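Local coordinates for protein transcription factor cep-1 (Caenorhabditis elegans, PDB 1T4W) that binds the p53 consensus DNA sequence as a zinc-containing transcriptional activator, promoting germline apoptosis after DNA damage and supporting proper meiotic chromosome segregation, at residues 2-7 against 168-173; 56-61 against 155-160; 99-104 against 118-123; 106-111 against 122-127. All coordinates share one frame; numbering follows the deposited sequence.

Overall arrangement
The four contacts lie in the p53-like DNA-binding domain, a sandwich of two beta sheets. Contacts 2 and 4 join neighbouring strands of the larger sheet, while contacts 1 and 3 pack the two sheets together at sites whose centres are about 17 Å apart. Contact 2 lies between them, its centre about 9 Å from that of contact 1 and about 10 Å from that of contact 3; probable hydrogen bonds pair Leu168 O with Leu159 N toward contact 1 and Leu58 O with Leu122 N toward contacts 3 and 4, which share Leu122 and Ile123. Contact 3 lies toward the zinc site, the side chain of Tyr102 being about 11 Å from the zinc ion; the others lie away from it.

Contact 1. Residues 2-7 against 168-173; sequences KWMEID and LHAYIK
Met4 and Ile6 meet Leu168, Ala170 and Ile172 in an apolar contact between the two sheets of the domain, where strand 3-7 lies over strand 168-172 with no hydrogen bond between the two segments. The strand directions differ by 24°; the axes come within 5.8 Å, and Glu5 and Ala170 have the nearest CA atoms. Met4 bends at its last torsion (chi3 57°), which carries CE over the backbone from Leu168 to Ala170; CE lies against the backbone there, close to His169 CA, and is 3.8 Å from Leu168 CB. Ala170 CB fits between the two longer side chains, 3.9 Å from Ile6 CG2. That same CG2 reaches on to the backbone of Tyr171, its carbonyl carbon at 3.5 Å, and to Ile172 CG1. At the start of both segments Leu168 sends CD1 to Trp3 O at 3.4 Å, while its CD2 touches Lys2 CD at 3.8 Å as the two side chains pass in opposite directions. Lys2 NZ ends at Ile167 O in a hydrogen bond. Strand 39-46 flanks 3-7 in one sheet, and strand 152-160 flanks 168-172 in the other. Such interleaved aliphatic side chains between facing strands are characteristic of the hydrophobic core of the p53-like beta sandwich.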
# COMPACT_ATOMS: atom_id res chain seq x y z
N LYS A 2 -12.50 -15.14 -9.37
CA LYS A 2 -11.19 -14.58 -9.08
C LYS A 2 -11.28 -13.43 -8.07
O LYS A 2 -12.24 -12.66 -8.08
CB LYS A 2 -10.52 -14.07 -10.36
CG LYS A 2 -11.25 -12.88 -11.02
CD LYS A 2 -10.43 -12.25 -12.15
CE LYS A 2 -11.20 -11.09 -12.81
NZ LYS A 2 -10.42 -10.37 -13.88
N TRP A 3 -10.30 -13.33 -7.19
CA TRP A 3 -10.29 -12.24 -6.23
C TRP A 3 -8.88 -11.96 -5.76
O TRP A 3 -7.96 -12.78 -5.98
CB TRP A 3 -11.17 -12.56 -5.01
CG TRP A 3 -10.83 -13.87 -4.36
CD1 TRP A 3 -11.49 -15.06 -4.53
CD2 TRP A 3 -9.75 -14.13 -3.46
NE1 TRP A 3 -10.88 -16.04 -3.79
CE2 TRP A 3 -9.81 -15.51 -3.13
CE3 TRP A 3 -8.73 -13.35 -2.90
CZ2 TRP A 3 -8.90 -16.11 -2.26
CZ3 TRP A 3 -7.81 -13.95 -2.04
CH2 TRP A 3 -7.91 -15.32 -1.73
N MET A 4 -8.69 -10.81 -5.12
CA MET A 4 -7.40 -10.46 -4.56
C MET A 4 -7.61 -9.62 -3.31
O MET A 4 -8.56 -8.84 -3.23
CB MET A 4 -6.51 -9.71 -5.56
CG MET A 4 -5.10 -9.38 -4.99
SD MET A 4 -3.85 -8.89 -6.24
CE MET A 4 -4.64 -7.59 -6.92
N GLU A 5 -6.74 -9.81 -2.33
CA GLU A 5 -6.83 -9.07 -1.08
C GLU A 5 -5.46 -8.65 -0.65
O GLU A 5 -4.48 -9.36 -0.92
CB GLU A 5 -7.40 -9.94 0.04
CG GLU A 5 -8.85 -10.39 -0.12
CD GLU A 5 -9.82 -9.24 0.02
OE1 GLU A 5 -9.62 -8.39 0.92
OE2 GLU A 5 -10.80 -9.20 -0.75
N ILE A 6 -5.37 -7.49 -0.01
CA ILE A 6 -4.10 -7.05 0.54
C ILE A 6 -4.36 -6.88 2.04
O ILE A 6 -5.40 -6.38 2.44
CB ILE A 6 -3.59 -5.74 -0.12
CG1 ILE A 6 -2.30 -5.31 0.59
CG2 ILE A 6 -4.67 -4.65 -0.11
CD1 ILE A 6 -1.50 -4.22 -0.10
N ASP A 7 -3.44 -7.36 2.88
CA ASP A 7 -3.61 -7.26 4.32
C ASP A 7 -2.25 -7.16 4.99
O ASP A 7 -1.23 -7.45 4.38
CB ASP A 7 -4.31 -8.50 4.88
CG ASP A 7 -5.74 -8.61 4.47
OD1 ASP A 7 -6.60 -7.92 5.07
OD2 ASP A 7 -6.01 -9.39 3.53
N LEU A 168 -6.55 -8.03 -11.75
CA LEU A 168 -7.11 -7.90 -10.40
C LEU A 168 -6.41 -6.76 -9.70
O LEU A 168 -5.30 -6.39 -10.08
CB LEU A 168 -6.89 -9.16 -9.56
CG LEU A 168 -7.75 -10.42 -9.78
CD1 LEU A 168 -7.09 -11.61 -9.08
CD2 LEU A 168 -9.15 -10.20 -9.23
N HIS A 169 -7.06 -6.21 -8.68
CA HIS A 169 -6.46 -5.12 -7.90
C HIS A 169 -7.00 -5.17 -6.50
O HIS A 169 -7.99 -5.85 -6.24
CB HIS A 169 -6.76 -3.73 -8.52
CG HIS A 169 -8.17 -3.25 -8.37
ND1 HIS A 169 -9.24 -3.84 -9.01
CD2 HIS A 169 -8.69 -2.19 -7.69
CE1 HIS A 169 -10.35 -3.17 -8.74
NE2 HIS A 169 -10.04 -2.17 -7.93
N ALA A 170 -6.33 -4.48 -5.58
CA ALA A 170 -6.75 -4.42 -4.18
C ALA A 170 -6.02 -3.26 -3.55
O ALA A 170 -5.00 -2.82 -4.06
CB ALA A 170 -6.39 -5.73 -3.44
N TYR A 171 -6.55 -2.75 -2.45
CA TYR A 171 -5.88 -1.65 -1.79
C TYR A 171 -6.26 -1.53 -0.33
O TYR A 171 -7.25 -2.13 0.12
CB TYR A 171 -6.18 -0.32 -2.51
CG TYR A 171 -7.66 -0.01 -2.67
CD1 TYR A 171 -8.41 0.47 -1.60
CD2 TYR A 171 -8.31 -0.26 -3.88
CE1 TYR A 171 -9.76 0.69 -1.71
CE2 TYR A 171 -9.69 -0.04 -4.01
CZ TYR A 171 -10.40 0.43 -2.92
OH TYR A 171 -11.74 0.65 -3.00
N ILE A 172 -5.42 -0.81 0.40
CA ILE A 172 -5.68 -0.46 1.79
C ILE A 172 -6.22 0.96 1.59
O ILE A 172 -5.51 1.88 1.17
CB ILE A 172 -4.42 -0.42 2.61
CG1 ILE A 172 -3.90 -1.87 2.77
CG2 ILE A 172 -4.73 0.20 4.01
CD1 ILE A 172 -2.58 -1.98 3.47
N LYS A 173 -7.51 1.10 1.85
CA LYS A 173 -8.24 2.34 1.64
C LYS A 173 -7.60 3.58 2.25
O LYS A 173 -7.56 4.64 1.63
CB LYS A 173 -9.68 2.14 2.14
CG LYS A 173 -10.67 3.23 1.77
CD LYS A 173 -10.90 4.11 2.94
CE LYS A 173 -12.02 5.13 2.69
NZ LYS A 173 -12.21 5.96 3.93

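Contact 2. Residues 56-61 against 155-160; sequences LSLRIR and LAVFLD
Antiparallel pairing inside the larger sheet of the p53-like sandwich joins Ser57, Arg59 and Arg61 to Asp160, Phe158 and Ala156 through six backbone hydrogen bonds, two for each pair. Arg59 N to Phe158 O, at 2.8 Å, is the shortest of them. Between these pairs, Leu58 faces Leu159 and Ile60 faces Val157 without hydrogen bonds; Ile60 and Val157 lie side by side, CG1 to CG1 3.9 Å. These apolar residues point to the sandwich interior, where Met4 touches Leu58 and Leu159 and Ile6 touches Val157. Just before the strand, Leu56 crosses Leu159 at about a right angle, and the 3.5 Å from Leu56 CD1 to Leu159 CD2 is tighter than usual for two methyl groups.

The other face carries Ser57, Arg59, Arg61 and Asp160, together with Phe158 and Ala156. Arg59 bends at chi3 (-66°), which places NE beside the carboxylate, and grips Asp160 side-on with two nitrogens, one for each oxygen. NE donates to Asp160 OD2 over 2.6 Å, nearly straight at 172°, from the syn side but tilted out of the carboxylate plane. NH2 reaches Asp160 OD1 at 2.9 Å on its syn lone pair. This double grip fixes the rotation of both groups in a salt bridge, and Phe158 CB lies 3.4 Å above one face of the guanidinium. Arg61 turns the end of its chain elsewhere, to a salt bridge with Asp81. A water joins the two strands beyond the salt bridge: it donates to Asp160 OD2 at 2.9 Å and is hydrogen-bonded to Ser57 OG.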
# COMPACT_ATOMS: atom_id res chain seq x y z
N LEU A 56 2.76 -14.06 -14.00
CA LEU A 56 2.19 -12.79 -13.56
C LEU A 56 3.18 -11.88 -12.87
O LEU A 56 4.26 -12.30 -12.48
CB LEU A 56 1.01 -13.05 -12.63
CG LEU A 56 -0.14 -13.91 -13.18
CD1 LEU A 56 -1.32 -13.89 -12.25
CD2 LEU A 56 -0.56 -13.35 -14.52
N SER A 57 2.79 -10.61 -12.75
CA SER A 57 3.60 -9.62 -12.04
C SER A 57 2.66 -8.83 -11.12
O SER A 57 1.45 -8.73 -11.36
CB SER A 57 4.33 -8.70 -13.02
OG SER A 57 3.44 -8.03 -13.88
N LEU A 58 3.21 -8.29 -10.04
CA LEU A 58 2.40 -7.51 -9.12
C LEU A 58 2.98 -6.10 -9.00
O LEU A 58 4.16 -5.93 -8.69
CB LEU A 58 2.39 -8.16 -7.73
CG LEU A 58 1.43 -7.49 -6.73
CD1 LEU A 58 -0.01 -7.94 -6.99
CD2 LEU A 58 1.84 -7.87 -5.33
N ARG A 59 2.16 -5.10 -9.27
CA ARG A 59 2.61 -3.72 -9.16
C ARG A 59 2.12 -3.15 -7.83
O ARG A 59 0.99 -3.41 -7.41
CB ARG A 59 2.08 -2.87 -10.33
CG ARG A 59 2.86 -3.06 -11.63
CD ARG A 59 2.27 -2.21 -12.79
NE ARG A 59 0.93 -2.64 -13.20
CZ ARG A 59 -0.19 -1.95 -12.99
NH1 ARG A 59 -0.15 -0.78 -12.37
NH2 ARG A 59 -1.36 -2.40 -13.45
N ILE A 60 2.99 -2.39 -7.17
CA ILE A 60 2.67 -1.80 -5.87
C ILE A 60 2.85 -0.27 -5.98
O ILE A 60 3.91 0.20 -6.35
CB ILE A 60 3.63 -2.32 -4.78
CG1 ILE A 60 3.56 -3.85 -4.71
CG2 ILE A 60 3.25 -1.70 -3.42
CD1 ILE A 60 4.78 -4.48 -4.06
N ARG A 61 1.80 0.46 -5.64
CA ARG A 61 1.81 1.92 -5.70
C ARG A 61 1.35 2.53 -4.38
O ARG A 61 0.65 1.89 -3.58
CB ARG A 61 0.88 2.43 -6.80
CG ARG A 61 1.31 2.12 -8.25
CD ARG A 61 0.49 3.03 -9.21
NE ARG A 61 0.87 4.43 -9.04
CZ ARG A 61 0.18 5.48 -9.46
NH1 ARG A 61 0.64 6.70 -9.25
NH2 ARG A 61 -0.99 5.31 -10.08
N LEU A 155 -2.54 2.53 -0.36
CA LEU A 155 -1.57 1.52 -0.82
C LEU A 155 -2.36 0.59 -1.73
O LEU A 155 -3.27 -0.12 -1.27
CB LEU A 155 -1.00 0.71 0.37
CG LEU A 155 -0.00 -0.40 -0.04
CD1 LEU A 155 1.19 0.26 -0.74
CD2 LEU A 155 0.48 -1.19 1.19
N ALA A 156 -2.01 0.59 -3.02
CA ALA A 156 -2.72 -0.22 -4.01
C ALA A 156 -1.81 -1.20 -4.74
O ALA A 156 -0.65 -0.88 -5.03
CB ALA A 156 -3.40 0.71 -5.06
N VAL A 157 -2.35 -2.39 -5.03
CA VAL A 157 -1.63 -3.44 -5.74
C VAL A 157 -2.46 -3.92 -6.94
O VAL A 157 -3.69 -3.96 -6.89
CB VAL A 157 -1.29 -4.66 -4.83
CG1 VAL A 157 -0.20 -4.25 -3.83
CG2 VAL A 157 -2.53 -5.13 -4.13
N PHE A 158 -1.76 -4.30 -8.00
CA PHE A 158 -2.37 -4.73 -9.25
C PHE A 158 -1.70 -6.01 -9.70
O PHE A 158 -0.46 -6.13 -9.66
CB PHE A 158 -2.16 -3.66 -10.33
CG PHE A 158 -2.72 -2.31 -9.96
CD1 PHE A 158 -4.04 -1.99 -10.23
CD2 PHE A 158 -1.94 -1.40 -9.26
CE1 PHE A 158 -4.60 -0.76 -9.79
CE2 PHE A 158 -2.47 -0.17 -8.82
CZ PHE A 158 -3.80 0.15 -9.09
N LEU A 159 -2.52 -6.97 -10.11
CA LEU A 159 -1.97 -8.21 -10.64
C LEU A 159 -2.11 -8.08 -12.15
O LEU A 159 -3.22 -7.89 -12.65
CB LEU A 159 -2.77 -9.42 -10.13
CG LEU A 159 -2.10 -10.78 -10.40
CD1 LEU A 159 -0.79 -10.88 -9.63
CD2 LEU A 159 -3.03 -11.90 -10.00
N ASP A 160 -0.99 -8.15 -12.87
CA ASP A 160 -1.01 -8.04 -14.33
C ASP A 160 -0.69 -9.36 -15.02
O ASP A 160 0.11 -10.16 -14.50
CB ASP A 160 0.05 -7.07 -14.85
CG ASP A 160 -0.24 -5.61 -14.51
OD1 ASP A 160 -1.38 -5.23 -14.16
OD2 ASP A 160 0.73 -4.84 -14.62
O HOH W 1 3.55 -5.53 -14.48

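Contact 3. Residues 99-104 against 118-123; sequences SFFYIR and STFTLI
Phe120 reaches from the larger sheet of the p53-like beta sandwich to Phe101 and Ile103 of the smaller one, closing the core where strand 101-104 borders that smaller sheet. Aromatic contact comes first. The rings of Phe101 and Phe120 form an offset edge-to-face pair, with centroids 5.3 Å apart and planes at 65°. Phe120 supplies the edge, CE1 lying over the face of Phe101 toward its rim, while CD1 comes within 3.5 Å of Phe101 CE2. Phe101 has its CG between the backbone N and the carbonyl carbon (chi1 69°).

A CH-pi contact involves a face of Phe120. Ile103 CG1 lies over it, 3.8 Å from the ring centroid and displaced toward the rim near CG, the two side chains running past each other in opposite directions. Tyr102 adds only a looser touch, from CD2 to Phe120 CZ; its hydroxyl is hydrogen-bonded to Pro96 O, and its side chain lies about 8 Å from those of the zinc ligands His88 and Cys139.

Polar groups border this apolar cluster. Ser99 OG lies near the plane of the Phe120 ring, at its edge, and donates to a lone pair of Phe101 O over 2.8 Å; that carbonyl oxygen also lies 3.3 Å from Phe120 CE1. Ser118 OG is hydrogen-bonded to Tyr112 OH. A water links the segments, accepting from Phe100 N at 2.9 Å and hydrogen-bonded to Ser118 OG at 3.0 Å.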
# COMPACT_ATOMS: atom_id res chain seq x y z
N SER A 99 11.74 8.07 -3.63
CA SER A 99 10.52 7.27 -3.47
C SER A 99 10.00 7.43 -2.04
O SER A 99 10.78 7.41 -1.08
CB SER A 99 10.78 5.80 -3.75
OG SER A 99 9.56 5.07 -3.71
N PHE A 100 8.70 7.61 -1.90
CA PHE A 100 8.10 7.77 -0.58
C PHE A 100 8.21 6.46 0.22
O PHE A 100 8.37 6.46 1.46
CB PHE A 100 6.62 8.16 -0.75
CG PHE A 100 6.01 8.78 0.49
CD1 PHE A 100 5.64 7.98 1.58
CD2 PHE A 100 5.85 10.16 0.59
CE1 PHE A 100 5.12 8.56 2.77
CE2 PHE A 100 5.33 10.75 1.77
CZ PHE A 100 4.97 9.94 2.85
N PHE A 101 8.17 5.33 -0.49
CA PHE A 101 8.21 4.02 0.16
C PHE A 101 9.16 3.03 -0.50
O PHE A 101 9.54 3.20 -1.65
CB PHE A 101 6.80 3.42 0.16
CG PHE A 101 6.30 3.02 -1.21
CD1 PHE A 101 6.01 3.98 -2.16
CD2 PHE A 101 6.14 1.67 -1.55
CE1 PHE A 101 5.57 3.62 -3.45
CE2 PHE A 101 5.70 1.30 -2.82
CZ PHE A 101 5.41 2.27 -3.78
N TYR A 102 9.50 1.98 0.24
CA TYR A 102 10.39 0.94 -0.27
C TYR A 102 9.87 -0.45 0.12
O TYR A 102 9.03 -0.59 1.02
CB TYR A 102 11.81 1.13 0.28
CG TYR A 102 12.39 2.50 -0.01
CD1 TYR A 102 12.15 3.58 0.85
CD2 TYR A 102 13.12 2.73 -1.18
CE1 TYR A 102 12.62 4.86 0.54
CE2 TYR A 102 13.59 4.00 -1.49
CZ TYR A 102 13.33 5.06 -0.63
OH TYR A 102 13.75 6.31 -0.99
N ILE A 103 10.38 -1.46 -0.57
CA ILE A 103 9.99 -2.84 -0.35
C ILE A 103 11.21 -3.61 0.17
O ILE A 103 12.28 -3.58 -0.44
CB ILE A 103 9.50 -3.46 -1.70
CG1 ILE A 103 8.36 -2.60 -2.26
CG2 ILE A 103 9.08 -4.92 -1.51
CD1 ILE A 103 7.14 -2.50 -1.35
N ARG A 104 11.04 -4.30 1.30
CA ARG A 104 12.13 -5.06 1.90
C ARG A 104 11.66 -6.47 2.25
O ARG A 104 10.45 -6.73 2.39
CB ARG A 104 12.63 -4.36 3.17
CG ARG A 104 13.11 -2.91 2.96
CD ARG A 104 14.40 -2.84 2.14
NE ARG A 104 15.53 -3.45 2.84
CZ ARG A 104 16.27 -2.84 3.76
NH1 ARG A 104 16.02 -1.59 4.11
NH2 ARG A 104 17.28 -3.49 4.33
N SER A 118 5.49 6.13 -9.22
CA SER A 118 6.37 5.31 -8.39
C SER A 118 5.75 3.90 -8.20
O SER A 118 4.74 3.73 -7.53
CB SER A 118 6.59 6.00 -7.05
OG SER A 118 7.60 5.36 -6.30
N THR A 119 6.38 2.90 -8.79
CA THR A 119 5.85 1.54 -8.74
C THR A 119 6.91 0.47 -8.55
O THR A 119 7.93 0.48 -9.23
CB THR A 119 5.12 1.20 -10.07
OG1 THR A 119 4.08 2.15 -10.31
CG2 THR A 119 4.53 -0.22 -10.03
N PHE A 120 6.67 -0.45 -7.62
CA PHE A 120 7.57 -1.57 -7.44
C PHE A 120 6.84 -2.72 -8.11
O PHE A 120 5.65 -2.95 -7.84
CB PHE A 120 7.81 -1.89 -5.96
CG PHE A 120 8.83 -0.99 -5.30
CD1 PHE A 120 8.46 0.26 -4.79
CD2 PHE A 120 10.16 -1.36 -5.23
CE1 PHE A 120 9.42 1.13 -4.24
CE2 PHE A 120 11.13 -0.50 -4.68
CZ PHE A 120 10.75 0.75 -4.19
N THR A 121 7.52 -3.41 -9.01
CA THR A 121 6.94 -4.55 -9.70
C THR A 121 7.57 -5.85 -9.27
O THR A 121 8.78 -6.07 -9.44
CB THR A 121 7.08 -4.43 -11.23
OG1 THR A 121 6.40 -3.25 -11.68
CG2 THR A 121 6.46 -5.65 -11.93
N LEU A 122 6.75 -6.72 -8.70
CA LEU A 122 7.23 -8.01 -8.26
C LEU A 122 7.14 -8.97 -9.44
O LEU A 122 6.09 -9.07 -10.07
CB LEU A 122 6.36 -8.57 -7.14
CG LEU A 122 6.18 -7.73 -5.88
CD1 LEU A 122 5.48 -8.58 -4.81
CD2 LEU A 122 7.52 -7.26 -5.39
N ILE A 123 8.24 -9.66 -9.73
CA ILE A 123 8.24 -10.63 -10.82
C ILE A 123 7.97 -11.97 -10.20
O ILE A 123 8.72 -12.44 -9.35
CB ILE A 123 9.59 -10.69 -11.57
CG1 ILE A 123 9.79 -9.42 -12.40
CG2 ILE A 123 9.61 -11.89 -12.50
CD1 ILE A 123 10.10 -8.17 -11.58
O HOH W 2 6.85 7.25 -4.14

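Contact 4. Residues 106-111 against 122-127; sequences SEHEFS and LIMYPG
Leu122 opens the contact as the non-hydrogen-bonded partner of Phe110, the two CA atoms only 4.1 Å apart. Its CD2 presses on Phe110 CB at 3.4 Å and also touches Ser106 OG, which is held by its own hydrogen bond to His108 O. Next, Ile123 N donates to Glu109 O over 2.7 Å. A water bridges the same two residues, accepting from Glu109 N and donating to Ile123 O. Ile123 CD1 meanwhile rests near Phe110 CA and Ser111. Met124 then lies over the imidazole of His108: CG stands above the ring centre, 3.7 Å from it and 7° off the normal, in a CH-pi contact, and SD lies over the same face, 3.8 Å from the ring centroid, a sulfur-aromatic contact. Glu107 CG lies over the opposite face, toward the rim, so both faces are covered. The imidazole NE2 is hydrogen-bonded to Gln130 O. Tyr125 comes to the ring edge instead, CE2 3.6 Å from His108 CE1, near the imidazole plane, with the two rings inclined at 52°. A second water is hydrogen-bonded to Tyr125 OH and accepts a weak bond from His108 NE2. The arrangement is that of the open end of a beta hairpin, formed by strands 109-113 and 119-123 at the border of the larger sheet of a p53-like sandwich.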
# COMPACT_ATOMS: atom_id res chain seq x y z
N SER A 106 11.42 -9.01 0.53
CA SER A 106 10.45 -9.49 -0.45
C SER A 106 10.82 -10.89 -0.85
O SER A 106 11.98 -11.15 -1.24
CB SER A 106 10.48 -8.60 -1.70
OG SER A 106 9.56 -9.10 -2.67
N GLU A 107 9.85 -11.78 -0.76
CA GLU A 107 10.07 -13.17 -1.14
C GLU A 107 10.23 -13.20 -2.67
O GLU A 107 10.93 -14.05 -3.20
CB GLU A 107 8.90 -14.06 -0.71
CG GLU A 107 7.60 -13.72 -1.44
CD GLU A 107 6.54 -14.81 -1.30
OE1 GLU A 107 6.87 -16.00 -1.47
OE2 GLU A 107 5.37 -14.47 -1.04
N HIS A 108 9.58 -12.26 -3.36
CA HIS A 108 9.66 -12.19 -4.81
C HIS A 108 10.68 -11.20 -5.34
O HIS A 108 10.98 -10.18 -4.71
CB HIS A 108 8.28 -11.82 -5.38
CG HIS A 108 7.26 -12.91 -5.21
ND1 HIS A 108 7.41 -14.15 -5.79
CD2 HIS A 108 6.08 -12.93 -4.54
CE1 HIS A 108 6.36 -14.89 -5.49
NE2 HIS A 108 5.54 -14.18 -4.73
N GLU A 109 11.22 -11.51 -6.51
CA GLU A 109 12.17 -10.62 -7.16
C GLU A 109 11.35 -9.40 -7.54
O GLU A 109 10.17 -9.53 -7.85
CB GLU A 109 12.72 -11.27 -8.44
CG GLU A 109 13.42 -10.30 -9.38
CD GLU A 109 13.81 -10.95 -10.71
OE1 GLU A 109 13.54 -12.16 -10.91
OE2 GLU A 109 14.39 -10.25 -11.55
N PHE A 110 11.95 -8.21 -7.52
CA PHE A 110 11.20 -7.00 -7.90
C PHE A 110 12.09 -6.01 -8.62
O PHE A 110 13.32 -6.12 -8.57
CB PHE A 110 10.59 -6.32 -6.65
CG PHE A 110 11.61 -5.80 -5.68
CD1 PHE A 110 12.15 -4.52 -5.82
CD2 PHE A 110 12.06 -6.60 -4.62
CE1 PHE A 110 13.12 -4.03 -4.92
CE2 PHE A 110 13.01 -6.13 -3.72
CZ PHE A 110 13.55 -4.84 -3.87
N SER A 111 11.46 -5.07 -9.32
CA SER A 111 12.14 -4.00 -10.03
C SER A 111 11.35 -2.73 -9.71
O SER A 111 10.24 -2.80 -9.18
CB SER A 111 12.12 -4.22 -11.54
OG SER A 111 10.79 -4.17 -12.04
N LEU A 122 6.75 -6.72 -8.70
CA LEU A 122 7.23 -8.01 -8.26
C LEU A 122 7.14 -8.97 -9.44
O LEU A 122 6.09 -9.07 -10.07
CB LEU A 122 6.36 -8.57 -7.14
CG LEU A 122 6.18 -7.73 -5.88
CD1 LEU A 122 5.48 -8.58 -4.81
CD2 LEU A 122 7.52 -7.26 -5.39
N ILE A 123 8.24 -9.66 -9.73
CA ILE A 123 8.24 -10.63 -10.82
C ILE A 123 7.97 -11.97 -10.20
O ILE A 123 8.72 -12.44 -9.35
CB ILE A 123 9.59 -10.69 -11.57
CG1 ILE A 123 9.79 -9.42 -12.40
CG2 ILE A 123 9.61 -11.89 -12.50
CD1 ILE A 123 10.10 -8.17 -11.58
N MET A 124 6.87 -12.60 -10.61
CA MET A 124 6.53 -13.88 -10.05
C MET A 124 6.60 -15.03 -11.02
O MET A 124 7.26 -14.93 -12.05
CB MET A 124 5.16 -13.77 -9.41
CG MET A 124 5.23 -12.64 -8.38
SD MET A 124 3.78 -12.47 -7.41
CE MET A 124 2.60 -12.08 -8.71
N TYR A 125 5.93 -16.12 -10.71
CA TYR A 125 5.98 -17.29 -11.58
C TYR A 125 4.61 -17.90 -11.67
O TYR A 125 3.77 -17.69 -10.78
CB TYR A 125 6.97 -18.29 -10.98
CG TYR A 125 6.68 -18.54 -9.52
CD1 TYR A 125 5.70 -19.46 -9.13
CD2 TYR A 125 7.34 -17.81 -8.53
CE1 TYR A 125 5.39 -19.64 -7.78
CE2 TYR A 125 7.03 -17.99 -7.18
CZ TYR A 125 6.06 -18.90 -6.82
OH TYR A 125 5.75 -19.06 -5.49
N PRO A 126 4.35 -18.65 -12.75
CA PRO A 126 3.05 -19.29 -12.93
C PRO A 126 2.75 -20.07 -11.68
O PRO A 126 3.63 -20.71 -11.11
CB PRO A 126 3.28 -20.20 -14.15
CG PRO A 126 4.36 -19.47 -14.91
CD PRO A 126 5.29 -19.07 -13.80
N GLY A 127 1.50 -20.00 -11.25
CA GLY A 127 1.10 -20.71 -10.06
C GLY A 127 1.24 -19.93 -8.76
O GLY A 127 0.72 -20.37 -7.73
O HOH W 3 4.33 -16.99 -3.68
O HOH W 4 10.38 -13.83 -7.88